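Local atomic coordinates of RsfP (Uncultured bacterium, PDB entry 4GLJ), a protein that probably catalyses the phosphate-dependent cleavage of methylthioadenosine, as a methylthioadenosine phosphorylase, and also binds the dye rhodamine B. Residues I16-G21 and Y25-L30; D47-G52 and T58-T63. All blocks are in the same frame, centred on the assembly; numbering follows the deposited sequence.

Interactions 1 and 2 follow each other along the chain, the first closing before the second opens, and their centres lie about 6 Å apart. They share one mixed sheet, in which strand 16-20 runs parallel to strand 57-63, itself one arm of the hairpin with strand 49-54. Probable hydrogen bonds from Ile18 N to Ala60 O (2.7 Å) and from Gly20 N to Leu62 O (2.8 Å) join the two contacts. Met27, from interaction 1, lies over Val59 and Phe61 of interaction 2. The pair illustrates how a sheet can carry a ligand pocket, probably near the phosphorylase site: the hairpin extends the sheet, while the loop after its neighbouring strand reaches the dye pocket.

Interaction 1 of 2, residues I16-G21 and Y25-L30; sequences IAIIGG and YQMQAL. With RHB (N-[9-(2-carboxyphenyl)-6-(diethylamino)-3H-xanthen-3-ylidene]-N-ethylethanaminium), chain B.
Ile18, in the middle of strand 16-20, meets Met27 from the loop that follows the strand, and the two side chains cross at about a right angle. The CG1 branch of Ile18 does the touching, lying 4.0 Å from Met27 SD and equally close to the methyl CE. The bend at the last torsion of Met27 (chi3 -63°) turns CE aside rather than into this branch. Met27 also rests on Val59 and Phe61 of strand 57-63 and touches Gln250 of helix 237-263.

Farther along, the strand ends and Gly21 turns into the loop. Gly21 O lies 4.0 Å from Tyr25 CE2, obliquely to the ring. A phosphate ion is bound about 3 Å from Gly21, nearest atoms; although it probably came from the crystallisation liquor, its place is consistent with the phosphate pocket expected of a phosphorylase.

Tyr25 carries the contact into the dye pocket. With CG anti to its own carbonyl carbon (chi1 -52°), the ring extends to an ethyl arm of rhodamine B, placing Tyr25 OH 3.6 Å from RHB C24. The modelled approach of CE1 to RHB C25 is too short to be trusted in detail. Tyr25 OH is also hydrogen-bonded to Gly23 N, which ties the ring back to the loop between the segments. Replacing this tyrosine with an alanine would probably leave that amide without its hydroxyl mate and open a gap beside the diethylamino group.

No hydrogen bond crosses between 16-21 and 25-30, so the chemistry implies a loop seated on its parent strand by apolar packing at Met27, with one of its polar ties, from Tyr25 OH to Gly23 N, lying next to the bound dye.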
# COMPACT_ATOMS: atom_id res chain seq x y z
N ILE A 16 -13.57 22.11 -20.47
CA ILE A 16 -12.16 21.72 -20.44
C ILE A 16 -11.54 22.28 -19.16
O ILE A 16 -11.83 23.44 -18.80
CB ILE A 16 -11.38 22.39 -21.60
CG1 ILE A 16 -11.98 21.97 -22.95
CG2 ILE A 16 -9.87 21.98 -21.52
CD1 ILE A 16 -11.51 22.86 -24.12
N ALA A 17 -10.74 21.46 -18.46
CA ALA A 17 -10.05 21.87 -17.24
C ALA A 17 -8.60 21.53 -17.29
O ALA A 17 -8.19 20.51 -17.84
CB ALA A 17 -10.72 21.26 -16.02
N ILE A 18 -7.79 22.42 -16.72
CA ILE A 18 -6.39 22.16 -16.57
C ILE A 18 -6.14 22.03 -15.05
O ILE A 18 -6.51 22.94 -14.27
CB ILE A 18 -5.56 23.32 -17.11
CG1 ILE A 18 -5.95 23.66 -18.57
CG2 ILE A 18 -4.06 23.09 -16.93
CD1 ILE A 18 -5.74 22.48 -19.53
N ILE A 19 -5.46 20.93 -14.65
CA ILE A 19 -5.10 20.74 -13.25
C ILE A 19 -3.63 20.95 -13.23
O ILE A 19 -2.84 20.20 -13.84
CB ILE A 19 -5.48 19.34 -12.66
CG1 ILE A 19 -6.97 19.12 -12.77
CG2 ILE A 19 -4.93 19.26 -11.21
CD1 ILE A 19 -7.45 17.76 -12.25
N GLY A 20 -3.22 22.06 -12.59
CA GLY A 20 -1.84 22.46 -12.62
C GLY A 20 -1.02 21.95 -11.42
O GLY A 20 -1.41 22.24 -10.25
N GLY A 21 0.13 21.29 -11.72
CA GLY A 21 1.08 20.67 -10.77
C GLY A 21 2.12 21.63 -10.24
O GLY A 21 1.90 22.86 -10.26
N TYR A 25 0.83 27.68 -10.75
CA TYR A 25 -0.04 28.27 -9.71
C TYR A 25 -1.06 29.19 -10.37
O TYR A 25 -2.11 29.45 -9.79
CB TYR A 25 0.80 28.95 -8.59
CG TYR A 25 1.83 27.93 -8.12
CD1 TYR A 25 3.21 28.20 -8.13
CD2 TYR A 25 1.39 26.63 -7.77
CE1 TYR A 25 4.13 27.21 -7.75
CE2 TYR A 25 2.28 25.63 -7.42
CZ TYR A 25 3.64 25.90 -7.40
OH TYR A 25 4.47 24.88 -7.02
N GLN A 26 -0.76 29.62 -11.58
CA GLN A 26 -1.76 30.29 -12.40
C GLN A 26 -1.65 30.07 -13.92
O GLN A 26 -0.61 29.62 -14.43
CB GLN A 26 -1.83 31.79 -12.08
CG GLN A 26 -0.56 32.58 -12.27
CD GLN A 26 -0.88 34.03 -12.55
OE1 GLN A 26 -1.68 34.64 -11.83
NE2 GLN A 26 -0.29 34.58 -13.61
N MET A 27 -2.75 30.36 -14.61
CA MET A 27 -2.75 30.53 -16.04
C MET A 27 -2.90 32.01 -16.41
O MET A 27 -4.00 32.46 -16.70
CB MET A 27 -3.87 29.72 -16.67
CG MET A 27 -3.49 28.29 -16.92
SD MET A 27 -4.64 27.43 -18.02
CE MET A 27 -6.21 27.44 -17.14
N GLN A 28 -1.77 32.72 -16.41
CA GLN A 28 -1.66 34.14 -16.86
C GLN A 28 -2.46 34.56 -18.12
O GLN A 28 -3.09 35.63 -18.13
CB GLN A 28 -0.17 34.48 -17.06
CG GLN A 28 0.15 35.87 -17.62
CD GLN A 28 0.17 36.94 -16.54
OE1 GLN A 28 -0.64 36.92 -15.61
NE2 GLN A 28 1.10 37.89 -16.67
N ALA A 29 -2.44 33.75 -19.18
CA ALA A 29 -3.03 34.18 -20.45
C ALA A 29 -4.60 34.20 -20.50
O ALA A 29 -5.17 34.84 -21.40
CB ALA A 29 -2.44 33.39 -21.62
N LEU A 30 -5.29 33.56 -19.56
CA LEU A 30 -6.77 33.59 -19.63
C LEU A 30 -7.30 35.00 -19.49
O LEU A 30 -6.81 35.77 -18.67
CB LEU A 30 -7.41 32.72 -18.56
CG LEU A 30 -6.99 31.25 -18.49
CD1 LEU A 30 -7.53 30.65 -17.18
CD2 LEU A 30 -7.47 30.47 -19.71
O2 RHB B . 10.94 23.47 -3.06
C26 RHB B . 12.04 22.92 -2.87
C19 RHB B . 12.31 21.55 -3.39
C14 RHB B . 11.50 20.82 -4.27
C15 RHB B . 11.93 19.56 -4.66
C16 RHB B . 13.11 19.00 -4.21
C17 RHB B . 13.90 19.72 -3.34
C18 RHB B . 13.49 20.99 -2.95
C9 RHB B . 10.19 21.23 -4.88
C8 RHB B . 9.32 20.12 -5.36
C13 RHB B . 9.68 18.79 -5.24
C12 RHB B . 8.86 17.75 -5.68
C11 RHB B . 7.63 18.03 -6.24
N1 RHB B . 6.80 17.02 -6.75
C35 RHB B . 7.75 16.13 -7.45
C36 RHB B . 8.70 17.04 -8.21
C22 RHB B . 5.87 16.26 -5.86
C23 RHB B . 4.51 16.97 -5.79
C10 RHB B . 7.29 19.37 -6.38
C7 RHB B . 8.11 20.41 -5.93
O1 RHB B . 7.71 21.71 -6.08
C1 RHB B . 8.45 22.79 -5.68
C2 RHB B . 9.69 22.63 -5.08
C6 RHB B . 7.92 24.05 -5.88
C5 RHB B . 8.62 25.18 -5.49
C4 RHB B . 9.86 25.04 -4.89
C3 RHB B . 10.40 23.77 -4.68
N2 RHB B . 8.05 26.45 -5.74
C24 RHB B . 6.82 26.67 -4.94
C25 RHB B . 5.95 27.67 -5.67
C33 RHB B . 9.04 27.52 -5.52
C34 RHB B . 8.65 28.72 -6.36
O3 RHB B . 12.97 23.51 -2.28

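Interaction 2 of 2, residues D47-G52 and T58-T63; sequences DDIVLG and TVAFLT
Val50 and Phe61 form a hydrogen-bonded pair of an antiparallel hairpin, exchanging two backbone bonds, with Phe61 N 2.7 Å from Val50 O. Gly52 and Val59 make the second such pair, where Val59 N reaches Gly52 O at 2.8 Å. Leu51 and Ala60 sit between them as the non-hydrogen-bonded pair. Three of the four carbonyls also receive CA-H contacts, as from Ala60 CA to Val50 O at 3.4 Å. The strand axes run at 156°, the twist of an ordinary antiparallel ladder.

Beyond Val50 the direct ladder gives way to water. One water donates to Asp48 O (2.9 Å) and Phe61 O, and accepts from Thr63 N (3.1 Å), bridging two backbones that have begun to part.

Apolar contacts fall on both faces. On one, Leu51 CD2 lies 3.7 Å from the methyl of Ala60, and Ile49 CG2 reaches the same Ala60 CB at 3.9 Å, so that two branched side chains from the facing strand converge on the one methyl. Next to it, Leu62, with CG anti to the backbone N (chi1 175°), sends CD1 to within 3.9 Å of Ile49 CG1. Helix 78-87 packs over this face through Ala84 and Leu85. On the other face Val50 and Phe61 meet through their CB atoms, while the phenyl ring leads away from Val50; Met27 packs against Phe61.

The polar chemistry is mostly backbone: the ladder serves Val50, Gly52, Val59 and Phe61, the water Asp48 O, Phe61 O and Thr63 N, and strands 33-36 and 16-20 the residues between, leaving side chains to bind helix 78-87 and Met27.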
# COMPACT_ATOMS: atom_id res chain seq x y z
N ASP A 47 -8.14 24.75 -4.14
CA ASP A 47 -8.18 26.22 -4.14
C ASP A 47 -9.45 26.58 -4.92
O ASP A 47 -10.05 25.70 -5.55
CB ASP A 47 -6.94 26.69 -4.90
CG ASP A 47 -6.72 28.19 -4.86
OD1 ASP A 47 -7.37 28.93 -4.06
OD2 ASP A 47 -5.87 28.63 -5.70
N ASP A 48 -9.83 27.86 -4.91
CA ASP A 48 -10.88 28.35 -5.80
C ASP A 48 -10.51 27.99 -7.24
O ASP A 48 -9.35 28.07 -7.61
CB ASP A 48 -11.02 29.86 -5.68
CG ASP A 48 -11.55 30.30 -4.32
OD1 ASP A 48 -12.07 29.46 -3.54
OD2 ASP A 48 -11.46 31.49 -4.02
N ILE A 49 -11.45 27.47 -8.01
CA ILE A 49 -11.22 27.22 -9.40
C ILE A 49 -11.28 28.54 -10.20
O ILE A 49 -12.20 29.37 -10.03
CB ILE A 49 -12.23 26.16 -9.84
CG1 ILE A 49 -11.79 24.82 -9.22
CG2 ILE A 49 -12.32 26.05 -11.36
CD1 ILE A 49 -12.96 23.91 -9.01
N VAL A 50 -10.23 28.77 -11.00
CA VAL A 50 -10.21 29.96 -11.89
C VAL A 50 -10.82 29.62 -13.28
O VAL A 50 -10.46 28.63 -13.92
CB VAL A 50 -8.81 30.57 -12.09
CG1 VAL A 50 -8.88 31.78 -13.05
CG2 VAL A 50 -8.21 31.09 -10.79
N LEU A 51 -11.78 30.42 -13.69
CA LEU A 51 -12.38 30.33 -15.03
C LEU A 51 -11.94 31.51 -15.88
O LEU A 51 -11.90 32.65 -15.42
CB LEU A 51 -13.91 30.25 -14.98
CG LEU A 51 -14.42 29.01 -14.22
CD1 LEU A 51 -15.82 29.29 -13.71
CD2 LEU A 51 -14.42 27.81 -15.12
N GLY A 52 -11.60 31.22 -17.12
CA GLY A 52 -11.20 32.28 -18.02
C GLY A 52 -11.30 31.73 -19.42
O GLY A 52 -11.57 30.52 -19.59
N THR A 58 -13.76 28.78 -22.93
CA THR A 58 -13.76 28.80 -21.46
C THR A 58 -13.00 27.59 -20.93
O THR A 58 -13.28 26.45 -21.34
CB THR A 58 -15.21 28.81 -20.93
OG1 THR A 58 -15.83 30.02 -21.36
CG2 THR A 58 -15.26 28.75 -19.41
N VAL A 59 -12.04 27.82 -20.04
CA VAL A 59 -11.25 26.73 -19.44
C VAL A 59 -11.32 26.92 -17.92
O VAL A 59 -11.37 28.05 -17.45
CB VAL A 59 -9.79 26.89 -19.89
CG1 VAL A 59 -8.97 25.83 -19.28
CG2 VAL A 59 -9.68 26.78 -21.42
N ALA A 60 -11.39 25.81 -17.16
CA ALA A 60 -11.26 25.86 -15.69
C ALA A 60 -9.82 25.48 -15.30
O ALA A 60 -9.27 24.49 -15.80
CB ALA A 60 -12.24 24.87 -15.06
N PHE A 61 -9.21 26.25 -14.42
CA PHE A 61 -7.82 26.02 -14.00
C PHE A 61 -7.86 25.74 -12.48
O PHE A 61 -8.45 26.53 -11.71
CB PHE A 61 -6.86 27.22 -14.25
CG PHE A 61 -5.45 26.94 -13.76
CD1 PHE A 61 -4.62 26.05 -14.47
CD2 PHE A 61 -4.99 27.45 -12.53
CE1 PHE A 61 -3.33 25.73 -13.99
CE2 PHE A 61 -3.71 27.12 -12.04
CZ PHE A 61 -2.88 26.28 -12.78
N LEU A 62 -7.30 24.60 -12.08
CA LEU A 62 -7.31 24.22 -10.64
C LEU A 62 -5.82 23.97 -10.28
O LEU A 62 -5.15 23.19 -10.95
CB LEU A 62 -8.14 22.95 -10.45
CG LEU A 62 -8.14 22.35 -9.03
CD1 LEU A 62 -8.32 23.51 -8.04
CD2 LEU A 62 -9.31 21.40 -8.89
N THR A 63 -5.29 24.68 -9.27
CA THR A 63 -3.91 24.45 -8.80
C THR A 63 -3.97 23.31 -7.86
O THR A 63 -4.53 23.47 -6.78
CB THR A 63 -3.39 25.63 -7.97
OG1 THR A 63 -3.58 26.80 -8.74
CG2 THR A 63 -1.93 25.44 -7.70
O HOH W 1 -6.97 27.29 -9.02